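Local coordinates for neuraminidase (Bacteroides thetaiotaomicron, PDB 5MUL), which is a beta-propeller glycoside hydrolase, probably a rhamnosidase, that binds beta-D-glucuronic acid in its ligand pocket, at residues L168-Y173 with W198-D203; G235-W238 with E244-K247; Q311-K316 with W369-L374; T285-S290 with R298-D303; T388-W391 with L397-F400. One frame throughout, in Å; residues are numbered along the deposited sequence. Where two conformers were deposited one is given.

Interactions 1 and 5 both reach the bound glucuronic acid. Their centres lie about 19 Å apart. Interaction 1 offers a backbone carbonyl from D203, and interaction 5 offers the carboxylate of E389. Interaction 2 extends interaction 1 outward: M170 CE packs on W238 CZ2 at 3.8 Å, although the W238 side chain is about 13 Å from the sugar. Interactions 3 and 4 lie away from the annotated sites and touch each other where V312 CG2 meets R298 C at 3.7 Å. Interaction 3 also approaches interaction 5, with L374 CD1 3.9 Å from L399 CD1. Interactions 1 and 3 fall on opposite sides of the chain's centre, with centres about 30 Å apart.

Interaction 1: L168-Y173 with W198-D203; sequences LVMNRY and WQLYVD. With BDP (beta-D-glucopyranuronic acid), chain B.
D203 O takes a hydrogen bond from the O2 hydroxyl of BDP at 2.9 Å. The O1 hydroxyl adds a weak bond to the same oxygen. This carbonyl, just past the end of strand 195-202, is one of several groups that bind the sugar. K392 also bonds the sugar and the carbonyl of V202, which ties the ligand and the strand end together. The contact between the segments lies further back and is apolar. L168 lies over one face of the W198 indole. Its CB sits 3.6 Å from the centroid of the six-membered ring, 9° off the normal, a CH-pi contact. L168 CG is anti to the backbone N (chi1 -171°), which carries CD1 on toward the five-membered ring. CD1 lies 3.7 Å above the indole plane, offset toward the rim. Two residues along each strand, M170 CE touches L200 CD2 at 3.9 Å. The M170 chain is straight as far as SD, then bends to present its methyl. The strands belong to different sheets, so these side chains join neighbouring propeller blades. Apolar atoms thus bind blade to blade, and the carbonyl of D203 accepts from the glucuronic acid.

Interaction 2: G235-W238 with E244-K247; sequences GVTW and EQYK
W238 O accepts a hydrogen bond from Y246 N at 2.8 Å, with a nearly straight N-H...O angle of 163°. A water adds a second link. It accepts from W238 N and donates to Y246 O. Side-chain conformations do the rest. W238 has CG beside its own backbone N (chi1 -67°). The indole therefore turns back over its own loop, and NE1 bonds G235 O at 2.9 Å. That donor stands above the carbonyl plane of G235 and not on a lone pair. G235 has a positive phi of 93°, a backbone shape that suits glycine. Y246 also has CG beside its backbone N, and its ring edge passes W238, with CD2 3.9 Å from W238 CB. The Y246 hydroxyl is held elsewhere, by Y228 O and E256 N. At the exposed side the extended Q245 chain runs past the methyl of T237, a residue modelled in two conformers. T237 OG1 bonds D233, while S231 OG is bonded to G235 N and T237 O. Residues S231 to W238 match the SxDxGxTW pattern of an Asp box, as expected for BNR repeats. The motif sits in the loop between strands 223-231 and 256-259, with the W238 indole packed on A229 and on I208 and L210 of strand 208-215.

Interaction 3: Q311-K316 with W369-L374; sequences QVTDRK and WIVTDL
W369 and V312 bury the most surface here, followed by V371. V312 comes over one face of the W369 indole. Its CG1 stands 3.8 Å from the centroid of the six-membered ring, just 4° off the normal, a well-centred CH-pi contact. With chi1 at 177°, CG1 takes this central place and CG2 lies out past the ring edge, 3.8 Å from CZ2. The V312 carbonyl O comes to the same face near the CG-CD1 bond, 3.4 Å from W369 CG. V371 makes a lighter contact: its CG2 meets T313 CG2 at 4.1 Å, the two side chains crossing at about a right angle. The segment 311-316 leaves strand 307-311, the last of one sheet, and 369-374 carries strand 370-373, the last of the next. A359 and I343 of that second sheet also touch W369. A valine methyl on an indole face therefore joins two neighbouring propeller blades at the surface, mainly by dispersion.

Interaction 4: T285-S290 with R298-D303; sequences TYWRSS and RIVWND
R298 lies flat on the W287 indole. The guanidinium and ring planes are 6° apart, and their centres are 3.9 Å from each other. This stack is also a cation-pi contact over the five-membered ring. Further back, R298 CG sits 3.5 Å from the centroid of the six-membered ring, making a CH-pi contact. The arginine chain bends at chi2 (-81°), which lays its end along the indole. V300 CG2 meets the same indole at its edge, 3.7 Å from CH2. Hydrogen bonds along its edge hold the guanidinium flat. NE and NH2 both donate to W287 O, at 3.3 and 3.0 Å, from one face of the carbonyl plane. NH2 also donates to S289 OG at 2.9 Å, 164° at the hydrogen. In the hairpin of strands 281-287 and 296-302, T285 and R298 form an antiparallel hydrogen-bonded pair. One tryptophan thus supplies both a pi face and a carbonyl to the cation, which probably spreads its buried positive charge over several partners.

Interaction 5: T388-W391 with L397-F400; sequences TELW and LNLF. With BDP (beta-D-glucopyranuronic acid), chain B.
Van der Waals contact sets the L390 CD2 methyl against the N398 amide carbon, CG, at 3.4 Å. The side chains cross at a slant. L390 points its CG away from its own backbone N (chi1 -176°), extending its branch from helix 388-394 toward the strand. W391 meets L397 through its ring rim. The L397 backbone N lies near the plane of the indole, 3.8 Å from CE3, and L397 CB is 4.2 Å from that same carbon. The polar end of W391 turns to another strand, where NE1 bonds V338 O. No hydrogen bond crosses between the two segments; on the ligand side E389 OE1 accepts from O3 of BDP at 2.7 Å, while OE2 pairs with K392, which also bonds the sugar. Strand 397-402 pairs with 418-425, which pairs with 22-29 near the N-terminus. Such pairing of both chain ends is a familiar way to close a propeller. The helix thus packs L390 and W391 against the strand and turns a carboxylate to the sugar.

Interaction 1: L168-Y173 with W198-D203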
# COMPACT_ATOMS: atom_id res chain seq x y z
N LEU A 168 3.69 13.77 -6.38
CA LEU A 168 2.78 13.39 -5.27
C LEU A 168 1.94 14.59 -4.88
O LEU A 168 2.49 15.65 -4.51
CB LEU A 168 3.63 12.94 -4.10
CG LEU A 168 2.91 12.29 -2.89
CD1 LEU A 168 3.94 11.66 -1.98
CD2 LEU A 168 2.08 13.26 -2.11
N VAL A 169 0.63 14.45 -4.99
CA VAL A 169 -0.32 15.47 -4.53
C VAL A 169 -1.14 14.86 -3.39
O VAL A 169 -1.57 13.70 -3.48
CB VAL A 169 -1.21 15.99 -5.67
CG1 VAL A 169 -2.18 17.00 -5.11
CG2 VAL A 169 -0.34 16.62 -6.76
N MET A 170 -1.35 15.63 -2.32
CA MET A 170 -1.96 15.12 -1.09
C MET A 170 -3.11 16.02 -0.66
O MET A 170 -2.92 17.26 -0.55
CB MET A 170 -0.90 15.06 0.00
CG MET A 170 -1.37 14.55 1.34
SD MET A 170 -0.08 14.51 2.58
CE MET A 170 0.89 13.12 2.04
N ASN A 171 -4.27 15.43 -0.43
CA ASN A 171 -5.47 16.13 0.02
C ASN A 171 -5.95 15.54 1.33
O ASN A 171 -5.62 14.39 1.65
CB ASN A 171 -6.64 15.98 -0.97
CG ASN A 171 -6.38 16.56 -2.33
OD1 ASN A 171 -5.60 17.50 -2.46
ND2 ASN A 171 -7.05 16.04 -3.34
N ARG A 172 -6.79 16.29 2.04
CA ARG A 172 -7.44 15.81 3.26
C ARG A 172 -8.93 16.08 3.18
O ARG A 172 -9.36 17.17 2.80
CB ARG A 172 -6.87 16.50 4.51
CG ARG A 172 -7.64 16.24 5.81
CD ARG A 172 -7.00 17.01 6.97
NE ARG A 172 -7.70 16.82 8.23
CZ ARG A 172 -7.38 17.46 9.36
NH1 ARG A 172 -6.36 18.33 9.39
NH2 ARG A 172 -8.07 17.23 10.46
N TYR A 173 -9.72 15.10 3.59
CA TYR A 173 -11.17 15.24 3.76
C TYR A 173 -11.47 15.48 5.22
O TYR A 173 -11.19 14.65 6.07
CB TYR A 173 -11.87 13.96 3.30
CG TYR A 173 -13.37 13.98 3.39
CD1 TYR A 173 -14.10 14.77 2.54
CD2 TYR A 173 -14.03 13.17 4.29
CE1 TYR A 173 -15.49 14.80 2.59
CE2 TYR A 173 -15.43 13.17 4.35
CZ TYR A 173 -16.14 14.00 3.49
OH TYR A 173 -17.53 14.02 3.55
N TRP A 198 6.53 6.24 -4.22
CA TRP A 198 6.26 6.36 -2.79
C TRP A 198 5.28 5.32 -2.30
O TRP A 198 4.56 4.70 -3.09
CB TRP A 198 5.71 7.75 -2.47
CG TRP A 198 4.54 8.16 -3.28
CD1 TRP A 198 3.23 7.79 -3.08
CD2 TRP A 198 4.53 8.96 -4.47
NE1 TRP A 198 2.43 8.34 -4.04
CE2 TRP A 198 3.20 9.05 -4.91
CE3 TRP A 198 5.53 9.61 -5.20
CZ2 TRP A 198 2.85 9.77 -6.05
CZ3 TRP A 198 5.16 10.31 -6.33
CH2 TRP A 198 3.82 10.38 -6.72
N GLN A 199 5.30 5.12 -0.99
CA GLN A 199 4.26 4.39 -0.25
C GLN A 199 4.07 5.07 1.08
O GLN A 199 4.99 5.73 1.60
CB GLN A 199 4.64 2.92 -0.03
CG GLN A 199 6.04 2.66 0.56
CD GLN A 199 7.20 2.54 -0.43
OE1 GLN A 199 8.38 2.73 -0.03
NE2 GLN A 199 6.91 2.21 -1.65
N LEU A 200 2.88 4.96 1.64
CA LEU A 200 2.51 5.64 2.89
C LEU A 200 1.78 4.72 3.83
O LEU A 200 1.27 3.64 3.44
CB LEU A 200 1.65 6.89 2.65
CG LEU A 200 2.28 8.04 1.84
CD1 LEU A 200 1.99 7.88 0.35
CD2 LEU A 200 1.74 9.36 2.32
N TYR A 201 1.73 5.11 5.09
CA TYR A 201 0.95 4.39 6.11
C TYR A 201 0.60 5.36 7.18
O TYR A 201 1.46 6.15 7.60
CB TYR A 201 1.81 3.30 6.71
CG TYR A 201 1.09 2.37 7.63
CD1 TYR A 201 0.28 1.37 7.11
CD2 TYR A 201 1.23 2.46 9.01
CE1 TYR A 201 -0.37 0.46 7.93
CE2 TYR A 201 0.55 1.55 9.86
CZ TYR A 201 -0.23 0.59 9.28
OH TYR A 201 -0.87 -0.37 10.08
N VAL A 202 -0.65 5.35 7.65
CA VAL A 202 -1.07 6.16 8.79
C VAL A 202 -1.13 5.21 9.99
O VAL A 202 -1.85 4.19 9.98
CB VAL A 202 -2.39 6.89 8.54
CG1 VAL A 202 -2.79 7.71 9.77
CG2 VAL A 202 -2.26 7.75 7.30
N ASP A 203 -0.34 5.50 11.03
CA ASP A 203 -0.21 4.61 12.16
C ASP A 203 -1.37 4.78 13.12
O ASP A 203 -2.27 5.60 12.93
CB ASP A 203 1.19 4.70 12.79
CG ASP A 203 1.45 5.94 13.58
OD1 ASP A 203 0.51 6.66 13.97
OD2 ASP A 203 2.66 6.19 13.82
C1 BDP B . -6.10 6.88 12.26
C2 BDP B . -5.85 5.38 12.36
C3 BDP B . -7.10 4.66 11.85
C4 BDP B . -8.36 5.19 12.54
C5 BDP B . -8.47 6.69 12.38
C6 BDP B . -9.70 7.25 13.04
O2 BDP B . -4.73 4.97 11.56
O3 BDP B . -6.94 3.26 12.04
O4 BDP B . -9.51 4.57 11.97
O5 BDP B . -7.31 7.25 12.97
O6A BDP B . -9.70 7.38 14.28
O1 BDP B . -5.00 7.56 12.86
O6B BDP B . -10.68 7.55 12.33

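Interaction 2: G235-W238 with E244-K247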
# COMPACT_ATOMS: atom_id res chain seq x y z
N GLY A 235 -0.12 16.32 7.74
CA GLY A 235 0.56 16.68 6.50
C GLY A 235 0.98 18.10 6.33
O GLY A 235 1.57 18.41 5.29
N VAL A 236 0.77 18.94 7.33
CA VAL A 236 1.19 20.35 7.27
C VAL A 236 2.70 20.46 7.42
O VAL A 236 3.34 21.20 6.64
CB VAL A 236 0.43 21.19 8.31
CG1 VAL A 236 0.94 22.63 8.36
CG2 VAL A 236 -1.06 21.17 8.02
N THR A 237 3.29 19.73 8.36
CA THR A 237 4.71 19.78 8.72
C THR A 237 5.29 18.36 8.62
O THR A 237 4.61 17.39 9.01
CB THR A 237 4.86 20.29 10.17
OG1 THR A 237 4.08 21.49 10.33
CG2 THR A 237 6.34 20.57 10.55
N TRP A 238 6.52 18.20 8.13
CA TRP A 238 7.16 16.93 7.93
C TRP A 238 8.48 16.89 8.67
O TRP A 238 9.21 17.91 8.75
CB TRP A 238 7.35 16.66 6.41
CG TRP A 238 6.02 16.49 5.78
CD1 TRP A 238 5.17 17.46 5.37
CD2 TRP A 238 5.33 15.24 5.58
NE1 TRP A 238 3.99 16.90 4.91
CE2 TRP A 238 4.07 15.54 5.04
CE3 TRP A 238 5.67 13.92 5.80
CZ2 TRP A 238 3.14 14.55 4.74
CZ3 TRP A 238 4.73 12.93 5.51
CH2 TRP A 238 3.50 13.26 4.97
N GLU A 244 14.45 16.15 13.22
CA GLU A 244 14.73 17.35 12.41
C GLU A 244 13.52 17.63 11.53
O GLU A 244 13.01 16.72 10.86
CB GLU A 244 15.99 17.14 11.57
CG GLU A 244 16.43 18.33 10.70
CD GLU A 244 17.69 18.04 9.87
OE1 GLU A 244 18.75 17.86 10.49
OE2 GLU A 244 17.63 17.99 8.61
N GLN A 245 13.07 18.86 11.50
CA GLN A 245 11.96 19.30 10.68
C GLN A 245 12.46 19.56 9.28
O GLN A 245 13.51 20.18 9.08
CB GLN A 245 11.34 20.57 11.25
CG GLN A 245 10.04 21.01 10.60
CD GLN A 245 9.51 22.27 11.26
OE1 GLN A 245 9.18 22.26 12.42
NE2 GLN A 245 9.43 23.37 10.53
N TYR A 246 11.72 19.10 8.28
CA TYR A 246 12.02 19.42 6.87
C TYR A 246 11.58 20.83 6.56
O TYR A 246 10.54 21.27 7.01
CB TYR A 246 11.24 18.47 5.95
CG TYR A 246 11.80 17.13 5.76
CD1 TYR A 246 12.90 16.94 4.94
CD2 TYR A 246 11.19 16.01 6.32
CE1 TYR A 246 13.39 15.70 4.65
CE2 TYR A 246 11.68 14.75 6.06
CZ TYR A 246 12.76 14.57 5.20
OH TYR A 246 13.25 13.34 4.88
N LYS A 247 12.34 21.48 5.67
CA LYS A 247 11.81 22.60 4.91
C LYS A 247 11.43 22.07 3.53
O LYS A 247 12.27 21.59 2.80
CB LYS A 247 12.88 23.70 4.79
CG LYS A 247 12.58 24.87 3.86
CD LYS A 247 11.61 25.86 4.43
CE LYS A 247 11.58 27.15 3.58
NZ LYS A 247 12.73 28.09 3.80
O HOH W 1 7.78 20.61 7.06

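Interaction 3: Q311-K316 with W369-L374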
# COMPACT_ATOMS: atom_id res chain seq x y z
N GLN A 311 17.87 -9.04 5.94
CA GLN A 311 17.42 -9.94 4.90
C GLN A 311 16.34 -10.88 5.50
O GLN A 311 16.45 -11.32 6.64
CB GLN A 311 18.65 -10.74 4.43
CG GLN A 311 18.46 -11.51 3.15
CD GLN A 311 19.76 -12.16 2.65
OE1 GLN A 311 19.82 -13.39 2.51
NE2 GLN A 311 20.78 -11.33 2.36
N VAL A 312 15.30 -11.17 4.74
CA VAL A 312 14.13 -11.88 5.28
C VAL A 312 14.11 -13.36 4.95
O VAL A 312 13.69 -14.16 5.79
CB VAL A 312 12.83 -11.17 4.82
CG1 VAL A 312 11.59 -11.91 5.29
CG2 VAL A 312 12.82 -9.73 5.31
N THR A 313 14.44 -13.70 3.72
CA THR A 313 14.50 -15.09 3.34
C THR A 313 15.91 -15.37 2.76
O THR A 313 16.79 -14.50 2.71
CB THR A 313 13.33 -15.45 2.40
OG1 THR A 313 13.53 -14.87 1.10
CG2 THR A 313 11.97 -14.96 2.94
N ASP A 314 16.11 -16.61 2.34
CA ASP A 314 17.40 -17.10 1.90
C ASP A 314 17.20 -17.62 0.49
O ASP A 314 17.10 -18.83 0.25
CB ASP A 314 17.86 -18.20 2.88
CG ASP A 314 19.18 -18.81 2.50
OD1 ASP A 314 20.06 -18.09 1.99
OD2 ASP A 314 19.35 -20.04 2.73
N ARG A 315 17.08 -16.68 -0.45
CA ARG A 315 16.85 -17.04 -1.82
C ARG A 315 18.17 -17.47 -2.44
O ARG A 315 19.22 -17.03 -2.00
CB ARG A 315 16.28 -15.86 -2.60
CG ARG A 315 15.00 -15.28 -2.02
CD ARG A 315 14.39 -14.22 -2.93
NE ARG A 315 13.81 -14.82 -4.09
CZ ARG A 315 14.34 -14.93 -5.30
NH1 ARG A 315 15.53 -14.38 -5.61
NH2 ARG A 315 13.66 -15.58 -6.23
N LYS A 316 18.08 -18.31 -3.47
CA LYS A 316 19.25 -18.79 -4.22
C LYS A 316 19.19 -18.46 -5.72
O LYS A 316 20.20 -18.58 -6.41
CB LYS A 316 19.42 -20.32 -4.07
CG LYS A 316 18.62 -21.01 -2.96
CD LYS A 316 19.18 -20.76 -1.57
CE LYS A 316 18.33 -21.43 -0.50
NZ LYS A 316 18.48 -22.91 -0.47
N TRP A 369 13.70 -15.94 11.37
CA TRP A 369 12.51 -15.90 10.49
C TRP A 369 12.01 -17.33 10.32
O TRP A 369 12.82 -18.23 10.09
CB TRP A 369 12.86 -15.33 9.13
CG TRP A 369 13.17 -13.89 9.12
CD1 TRP A 369 14.40 -13.33 9.10
CD2 TRP A 369 12.23 -12.80 9.11
NE1 TRP A 369 14.30 -11.98 9.10
CE2 TRP A 369 12.98 -11.62 9.08
CE3 TRP A 369 10.82 -12.71 9.10
CZ2 TRP A 369 12.40 -10.36 9.05
CZ3 TRP A 369 10.24 -11.45 9.07
CH2 TRP A 369 11.03 -10.29 9.03
N ILE A 370 10.69 -17.53 10.45
CA ILE A 370 10.04 -18.81 10.12
C ILE A 370 9.27 -18.57 8.83
O ILE A 370 8.41 -17.68 8.81
CB ILE A 370 9.06 -19.25 11.23
CG1 ILE A 370 9.76 -19.32 12.60
CG2 ILE A 370 8.40 -20.59 10.88
CD1 ILE A 370 10.92 -20.28 12.66
N VAL A 371 9.57 -19.30 7.77
CA VAL A 371 8.96 -19.12 6.46
C VAL A 371 8.00 -20.26 6.16
O VAL A 371 8.39 -21.44 6.19
CB VAL A 371 10.01 -19.05 5.35
CG1 VAL A 371 9.35 -18.83 3.99
CG2 VAL A 371 10.99 -17.92 5.64
N THR A 372 6.76 -19.90 5.87
CA THR A 372 5.69 -20.88 5.59
C THR A 372 4.90 -20.44 4.40
O THR A 372 5.01 -19.30 3.94
CB THR A 372 4.72 -20.97 6.75
OG1 THR A 372 4.12 -19.69 7.03
CG2 THR A 372 5.42 -21.52 8.00
N ASP A 373 4.11 -21.36 3.86
CA ASP A 373 3.18 -21.08 2.81
C ASP A 373 1.78 -21.08 3.37
O ASP A 373 1.39 -22.00 4.11
CB ASP A 373 3.30 -22.09 1.69
CG ASP A 373 4.70 -22.15 1.14
OD1 ASP A 373 5.26 -21.10 0.75
OD2 ASP A 373 5.30 -23.26 1.09
N LEU A 374 1.03 -20.04 3.07
CA LEU A 374 -0.36 -19.92 3.49
C LEU A 374 -1.31 -20.59 2.54
O LEU A 374 -2.42 -20.98 2.95
CB LEU A 374 -0.75 -18.44 3.63
CG LEU A 374 0.12 -17.62 4.59
CD1 LEU A 374 -0.47 -16.23 4.74
CD2 LEU A 374 0.25 -18.28 5.93

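Interaction 4: T285-S290 with R298-D303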
# COMPACT_ATOMS: atom_id res chain seq x y z
N THR A 285 10.73 -4.25 1.14
CA THR A 285 11.09 -4.18 -0.26
C THR A 285 12.11 -5.28 -0.56
O THR A 285 12.23 -6.21 0.23
CB THR A 285 11.65 -2.81 -0.58
OG1 THR A 285 11.81 -2.73 -1.99
CG2 THR A 285 12.94 -2.54 0.18
N TYR A 286 12.76 -5.22 -1.72
CA TYR A 286 13.82 -6.19 -2.03
C TYR A 286 14.89 -5.50 -2.85
O TYR A 286 14.60 -4.53 -3.53
CB TYR A 286 13.29 -7.45 -2.73
CG TYR A 286 12.62 -7.31 -4.05
CD1 TYR A 286 13.34 -6.99 -5.22
CD2 TYR A 286 11.24 -7.50 -4.18
CE1 TYR A 286 12.71 -6.89 -6.44
CE2 TYR A 286 10.61 -7.38 -5.39
CZ TYR A 286 11.33 -7.07 -6.54
OH TYR A 286 10.68 -6.96 -7.74
N TRP A 287 16.13 -6.02 -2.76
CA TRP A 287 17.25 -5.59 -3.60
C TRP A 287 18.37 -6.62 -3.43
O TRP A 287 18.35 -7.45 -2.52
CB TRP A 287 17.72 -4.17 -3.26
CG TRP A 287 18.45 -3.98 -1.95
CD1 TRP A 287 19.77 -4.19 -1.71
CD2 TRP A 287 17.91 -3.48 -0.73
NE1 TRP A 287 20.07 -3.91 -0.42
CE2 TRP A 287 18.96 -3.43 0.21
CE3 TRP A 287 16.63 -3.02 -0.34
CZ2 TRP A 287 18.77 -3.00 1.52
CZ3 TRP A 287 16.45 -2.59 0.96
CH2 TRP A 287 17.51 -2.58 1.89
N ARG A 288 19.36 -6.50 -4.32
CA ARG A 288 20.54 -7.35 -4.36
C ARG A 288 21.74 -6.61 -3.75
O ARG A 288 22.02 -5.47 -4.09
CB ARG A 288 20.78 -7.71 -5.83
CG ARG A 288 21.97 -8.61 -6.17
CD ARG A 288 22.16 -8.68 -7.69
NE ARG A 288 22.51 -7.39 -8.29
CZ ARG A 288 23.70 -6.79 -8.20
NH1 ARG A 288 24.71 -7.33 -7.53
NH2 ARG A 288 23.87 -5.61 -8.79
N SER A 289 22.44 -7.28 -2.85
CA SER A 289 23.69 -6.77 -2.28
C SER A 289 24.75 -6.79 -3.38
O SER A 289 24.67 -7.58 -4.31
CB SER A 289 24.13 -7.66 -1.12
OG SER A 289 23.23 -7.54 -0.03
N SER A 290 25.75 -5.93 -3.25
CA SER A 290 26.79 -5.78 -4.30
C SER A 290 27.65 -7.05 -4.57
O SER A 290 28.16 -7.22 -5.69
CB SER A 290 27.70 -4.59 -3.98
OG SER A 290 28.17 -4.66 -2.65
N ARG A 298 13.86 -7.74 2.00
CA ARG A 298 14.43 -6.98 3.08
C ARG A 298 13.34 -6.34 3.92
O ARG A 298 12.25 -6.03 3.41
CB ARG A 298 15.29 -5.81 2.53
CG ARG A 298 16.23 -6.11 1.38
CD ARG A 298 17.49 -6.73 1.86
NE ARG A 298 18.34 -7.14 0.74
CZ ARG A 298 19.66 -7.29 0.81
NH1 ARG A 298 20.31 -7.00 1.93
NH2 ARG A 298 20.32 -7.70 -0.26
N ILE A 299 13.68 -6.09 5.16
CA ILE A 299 12.90 -5.26 6.06
C ILE A 299 13.83 -4.13 6.51
O ILE A 299 14.99 -4.39 6.89
CB ILE A 299 12.30 -6.10 7.22
CG1 ILE A 299 11.40 -5.25 8.09
CG2 ILE A 299 13.37 -6.81 8.05
CD1 ILE A 299 10.06 -4.96 7.44
N VAL A 300 13.36 -2.90 6.44
CA VAL A 300 14.12 -1.71 6.82
C VAL A 300 13.32 -1.02 7.90
O VAL A 300 12.13 -0.77 7.71
CB VAL A 300 14.33 -0.77 5.61
CG1 VAL A 300 15.03 0.52 6.03
CG2 VAL A 300 15.09 -1.47 4.51
N TRP A 301 13.90 -0.72 9.04
CA TRP A 301 13.14 -0.13 10.11
C TRP A 301 13.96 0.81 10.94
O TRP A 301 15.21 0.72 10.94
CB TRP A 301 12.47 -1.21 11.01
CG TRP A 301 13.40 -1.90 12.01
CD1 TRP A 301 13.48 -1.67 13.35
CD2 TRP A 301 14.34 -2.96 11.73
NE1 TRP A 301 14.42 -2.51 13.92
CE2 TRP A 301 14.95 -3.31 12.94
CE3 TRP A 301 14.71 -3.65 10.57
CZ2 TRP A 301 15.95 -4.32 13.02
CZ3 TRP A 301 15.70 -4.64 10.64
CH2 TRP A 301 16.30 -4.96 11.85
N ASN A 302 13.28 1.71 11.63
CA ASN A 302 13.93 2.66 12.50
C ASN A 302 13.38 2.40 13.90
O ASN A 302 12.17 2.34 14.09
CB ASN A 302 13.69 4.11 12.06
CG ASN A 302 14.49 5.12 12.88
OD1 ASN A 302 14.07 5.50 13.96
ND2 ASN A 302 15.63 5.54 12.37
N ASP A 303 14.28 2.25 14.87
CA ASP A 303 13.88 1.90 16.24
C ASP A 303 13.77 3.11 17.18
O ASP A 303 13.63 2.92 18.39
CB ASP A 303 14.87 0.87 16.82
CG ASP A 303 16.31 1.37 16.89
OD1 ASP A 303 16.59 2.58 16.72
OD2 ASP A 303 17.20 0.52 17.08

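Interaction 5: T388-W391 with L397-F400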
# COMPACT_ATOMS: atom_id res chain seq x y z
N THR A 388 -5.68 -3.23 5.91
CA THR A 388 -4.88 -2.42 6.81
C THR A 388 -5.64 -2.11 8.12
O THR A 388 -5.09 -2.16 9.23
CB THR A 388 -4.39 -1.17 6.01
OG1 THR A 388 -3.53 -1.61 4.94
CG2 THR A 388 -3.65 -0.19 6.86
N GLU A 389 -6.91 -1.72 8.02
CA GLU A 389 -7.65 -1.30 9.17
C GLU A 389 -7.99 -2.46 10.09
O GLU A 389 -7.99 -2.31 11.31
CB GLU A 389 -8.88 -0.51 8.74
CG GLU A 389 -8.49 0.73 7.94
CD GLU A 389 -7.50 1.59 8.72
OE1 GLU A 389 -7.90 2.06 9.78
OE2 GLU A 389 -6.34 1.75 8.25
N LEU A 390 -8.30 -3.62 9.50
CA LEU A 390 -8.58 -4.78 10.31
C LEU A 390 -7.37 -5.14 11.19
O LEU A 390 -7.55 -5.50 12.37
CB LEU A 390 -8.99 -5.95 9.43
CG LEU A 390 -9.40 -7.20 10.23
CD1 LEU A 390 -10.64 -7.01 11.09
CD2 LEU A 390 -9.57 -8.35 9.26
N TRP A 391 -6.15 -5.04 10.66
CA TRP A 391 -4.96 -5.30 11.47
C TRP A 391 -4.82 -4.27 12.58
O TRP A 391 -4.63 -4.62 13.76
CB TRP A 391 -3.68 -5.29 10.63
CG TRP A 391 -2.49 -5.60 11.50
CD1 TRP A 391 -1.59 -4.71 12.00
CD2 TRP A 391 -2.16 -6.88 12.06
NE1 TRP A 391 -0.68 -5.37 12.79
CE2 TRP A 391 -1.03 -6.69 12.87
CE3 TRP A 391 -2.72 -8.17 11.96
CZ2 TRP A 391 -0.41 -7.74 13.51
CZ3 TRP A 391 -2.10 -9.22 12.59
CH2 TRP A 391 -0.98 -9.00 13.39
N LEU A 397 -5.19 -10.56 10.34
CA LEU A 397 -4.58 -10.41 9.03
C LEU A 397 -5.51 -11.06 8.02
O LEU A 397 -5.76 -12.29 8.06
CB LEU A 397 -3.20 -11.08 8.98
CG LEU A 397 -2.50 -11.02 7.63
CD1 LEU A 397 -2.33 -9.58 7.15
CD2 LEU A 397 -1.16 -11.73 7.73
N ASN A 398 -6.06 -10.25 7.12
CA ASN A 398 -6.85 -10.73 6.00
C ASN A 398 -6.23 -10.26 4.70
O ASN A 398 -5.96 -9.05 4.55
CB ASN A 398 -8.30 -10.22 6.07
CG ASN A 398 -9.17 -10.94 7.08
OD1 ASN A 398 -8.72 -11.71 7.98
ND2 ASN A 398 -10.45 -10.67 6.95
N LEU A 399 -6.03 -11.16 3.77
CA LEU A 399 -5.37 -10.91 2.49
C LEU A 399 -6.34 -11.07 1.36
O LEU A 399 -7.18 -11.96 1.36
CB LEU A 399 -4.22 -11.91 2.26
CG LEU A 399 -3.13 -11.98 3.33
CD1 LEU A 399 -2.18 -13.16 3.13
CD2 LEU A 399 -2.34 -10.70 3.40
N PHE A 400 -6.24 -10.21 0.35
CA PHE A 400 -6.94 -10.36 -0.90
C PHE A 400 -6.13 -11.34 -1.73
O PHE A 400 -4.98 -11.03 -2.06
CB PHE A 400 -7.01 -8.99 -1.58
CG PHE A 400 -7.82 -8.94 -2.86
CD1 PHE A 400 -7.37 -9.52 -4.04
CD2 PHE A 400 -9.01 -8.23 -2.90
CE1 PHE A 400 -8.11 -9.42 -5.22
CE2 PHE A 400 -9.74 -8.11 -4.09
CZ PHE A 400 -9.29 -8.70 -5.24
C1 BDP B . -6.10 6.88 12.26
C2 BDP B . -5.85 5.38 12.36
C3 BDP B . -7.10 4.66 11.85
C4 BDP B . -8.36 5.19 12.54
C5 BDP B . -8.47 6.69 12.38
C6 BDP B . -9.70 7.25 13.04
O2 BDP B . -4.73 4.97 11.56
O3 BDP B . -6.94 3.26 12.04
O4 BDP B . -9.51 4.57 11.97
O5 BDP B . -7.31 7.25 12.97
O6A BDP B . -9.70 7.38 14.28
O1 BDP B . -5.00 7.56 12.86
O6B BDP B . -10.68 7.55 12.33